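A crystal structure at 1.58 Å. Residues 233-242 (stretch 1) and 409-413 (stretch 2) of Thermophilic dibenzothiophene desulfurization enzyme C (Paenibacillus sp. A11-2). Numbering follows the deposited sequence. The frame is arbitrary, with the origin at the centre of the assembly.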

# COMPACT_ATOMS: atom_id res chain seq x y z
N GLN B 233 -3.57 -35.63 24.88
CA GLN B 233 -4.10 -34.60 25.76
C GLN B 233 -3.99 -33.21 25.14
O GLN B 233 -4.86 -32.36 25.38
CB GLN B 233 -3.39 -34.61 27.11
CG GLN B 233 -4.00 -33.63 28.13
CD GLN B 233 -3.31 -33.68 29.47
OE1 GLN B 233 -2.74 -34.70 29.85
NE2 GLN B 233 -3.35 -32.57 30.20
N VAL B 234 -2.95 -32.96 24.36
CA VAL B 234 -2.83 -31.64 23.75
C VAL B 234 -3.95 -31.43 22.73
O VAL B 234 -4.52 -30.34 22.62
CB VAL B 234 -1.44 -31.46 23.13
CG1 VAL B 234 -1.17 -32.48 22.03
CG2 VAL B 234 -1.27 -30.05 22.61
N THR B 235 -4.29 -32.48 21.98
CA THR B 235 -5.41 -32.40 21.05
C THR B 235 -6.71 -32.14 21.80
O THR B 235 -7.54 -31.34 21.37
CB THR B 235 -5.49 -33.68 20.23
OG1 THR B 235 -4.25 -33.89 19.54
CG2 THR B 235 -6.60 -33.62 19.21
N ASP B 236 -6.91 -32.82 22.94
CA ASP B 236 -8.11 -32.58 23.73
C ASP B 236 -8.16 -31.16 24.26
O ASP B 236 -9.22 -30.53 24.28
CB ASP B 236 -8.16 -33.58 24.89
CG ASP B 236 -8.28 -35.02 24.42
OD1 ASP B 236 -8.71 -35.25 23.27
OD2 ASP B 236 -7.93 -35.92 25.21
N ALA B 237 -7.02 -30.63 24.72
CA ALA B 237 -6.99 -29.26 25.23
C ALA B 237 -7.30 -28.27 24.12
O ALA B 237 -8.03 -27.30 24.33
CB ALA B 237 -5.62 -28.95 25.85
N PHE B 238 -6.76 -28.51 22.92
CA PHE B 238 -7.10 -27.65 21.78
C PHE B 238 -8.60 -27.68 21.51
O PHE B 238 -9.23 -26.63 21.34
CB PHE B 238 -6.34 -28.11 20.52
CG PHE B 238 -4.89 -27.72 20.47
CD1 PHE B 238 -4.39 -26.67 21.22
CD2 PHE B 238 -4.02 -28.40 19.63
CE1 PHE B 238 -3.06 -26.31 21.14
CE2 PHE B 238 -2.69 -28.04 19.56
CZ PHE B 238 -2.21 -27.00 20.32
N ALA B 239 -9.18 -28.88 21.44
CA ALA B 239 -10.60 -29.00 21.12
C ALA B 239 -11.46 -28.32 22.18
O ALA B 239 -12.54 -27.80 21.85
CB ALA B 239 -10.98 -30.47 21.00
N SER B 240 -11.01 -28.30 23.43
CA SER B 240 -11.74 -27.68 24.52
C SER B 240 -11.52 -26.18 24.62
O SER B 240 -12.29 -25.50 25.31
CB SER B 240 -11.34 -28.32 25.85
OG SER B 240 -11.74 -29.68 25.88
N GLY B 241 -10.50 -25.64 23.96
CA GLY B 241 -10.13 -24.26 24.19
C GLY B 241 -9.77 -23.97 25.62
O GLY B 241 -9.96 -22.85 26.09
N SER B 242 -9.25 -24.97 26.34
CA SER B 242 -8.93 -24.83 27.75
C SER B 242 -7.55 -24.21 27.95
O SER B 242 -6.83 -23.89 27.00
CB SER B 242 -9.02 -26.20 28.43
OG SER B 242 -8.17 -27.13 27.77
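Stretch 2 (409-413) TPSFY

Stretch 2, TPSFY, has no regular helix or strand and lies as an irregular segment against the final turns of the helix 233-240. As the chain runs from Pro410 to Phe412, its contacts move back along the helix, from Gly241 and Phe238 to Val234, so the two segments make contact in opposite sequence order. The backbones come nearest at Phe238 and Pro410, with CA atoms 5.0 Å apart. Pro410 is extended (phi/psi -59/141), Ser411 nearly fully so (-164/-172), and Phe412 turns sharply to -76/-7.

No hydrogen bond links the two stretches; packing carries the contact. Val234 and Phe238, four residues apart on the helix, both direct CA-to-CB toward stretch 2, while Thr235 and Ala239 point away. Phe238, with chi1 in m, is the hub. Its CB lies 3.9 Å from Pro410 CB, and its backbone O approaches Pro410 CG at 3.2 Å. That same oxygen accepts a hydrogen bond from Gly241 N (3.1 Å from N to Phe238 O) in the Schellman motif closing the helix. Gly241, at positive phi, which favours glycine, brings its CA to 4.4 Å from Pro410 CG.

The aromatic contact is edge-to-face: the edge of Phe238 meets the face of Phe412, with ring centroids 5.1 Å apart and planes at 87°. Phe238 CE2 and Phe412 CE2 are 3.9 Å apart. Although the CA-to-CB bond of Phe412 points sideways, its ring end reaches nearer the helix, placing CZ 4.1 Å from Val234 CG2.

Backbone also covers an aromatic face. Pro410 C and Ser411 O lie over one face of Phe238, with Ser411 O 3.4 Å from Phe238 CZ. The CA-to-CB bond of Ser411 points away from the helix, and its OG accepts a hydrogen bond from Tyr413 N (3.0 Å). One helical phenylalanine uses its face for backbone and its edge for another ring.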

# COMPACT_ATOMS: atom_id res chain seq x y z
N THR B 409 -9.94 -22.08 15.28
CA THR B 409 -9.85 -23.45 15.78
C THR B 409 -8.48 -23.67 16.41
O THR B 409 -7.46 -23.58 15.70
CB THR B 409 -10.08 -24.44 14.65
OG1 THR B 409 -11.38 -24.23 14.09
CG2 THR B 409 -9.98 -25.89 15.15
N PRO B 410 -8.38 -23.95 17.71
CA PRO B 410 -7.06 -24.10 18.32
C PRO B 410 -6.25 -25.21 17.66
O PRO B 410 -6.77 -26.28 17.33
CB PRO B 410 -7.38 -24.43 19.78
CG PRO B 410 -8.69 -23.76 20.01
CD PRO B 410 -9.45 -23.99 18.72
N SER B 411 -4.96 -24.94 17.50
CA SER B 411 -4.05 -25.85 16.84
C SER B 411 -2.64 -25.41 17.20
O SER B 411 -2.44 -24.52 18.04
CB SER B 411 -4.28 -25.83 15.32
OG SER B 411 -3.65 -24.68 14.77
N PHE B 412 -1.64 -26.01 16.57
CA PHE B 412 -0.28 -25.58 16.83
C PHE B 412 0.04 -24.26 16.13
O PHE B 412 1.11 -23.69 16.38
CB PHE B 412 0.71 -26.66 16.39
CG PHE B 412 0.77 -27.83 17.34
CD1 PHE B 412 1.48 -27.73 18.52
CD2 PHE B 412 0.14 -29.01 17.04
CE1 PHE B 412 1.55 -28.80 19.40
CE2 PHE B 412 0.20 -30.08 17.92
CZ PHE B 412 0.90 -29.96 19.10
N TYR B 413 -0.88 -23.77 15.29
CA TYR B 413 -0.68 -22.52 14.58
C TYR B 413 -1.78 -21.49 14.81
O TYR B 413 -1.63 -20.34 14.40
CB TYR B 413 -0.57 -22.80 13.07
CG TYR B 413 0.62 -23.65 12.72
CD1 TYR B 413 1.89 -23.12 12.72
CD2 TYR B 413 0.47 -24.99 12.40
CE1 TYR B 413 3.00 -23.90 12.39
CE2 TYR B 413 1.56 -25.77 12.08
CZ TYR B 413 2.82 -25.22 12.07
OH TYR B 413 3.91 -25.99 11.75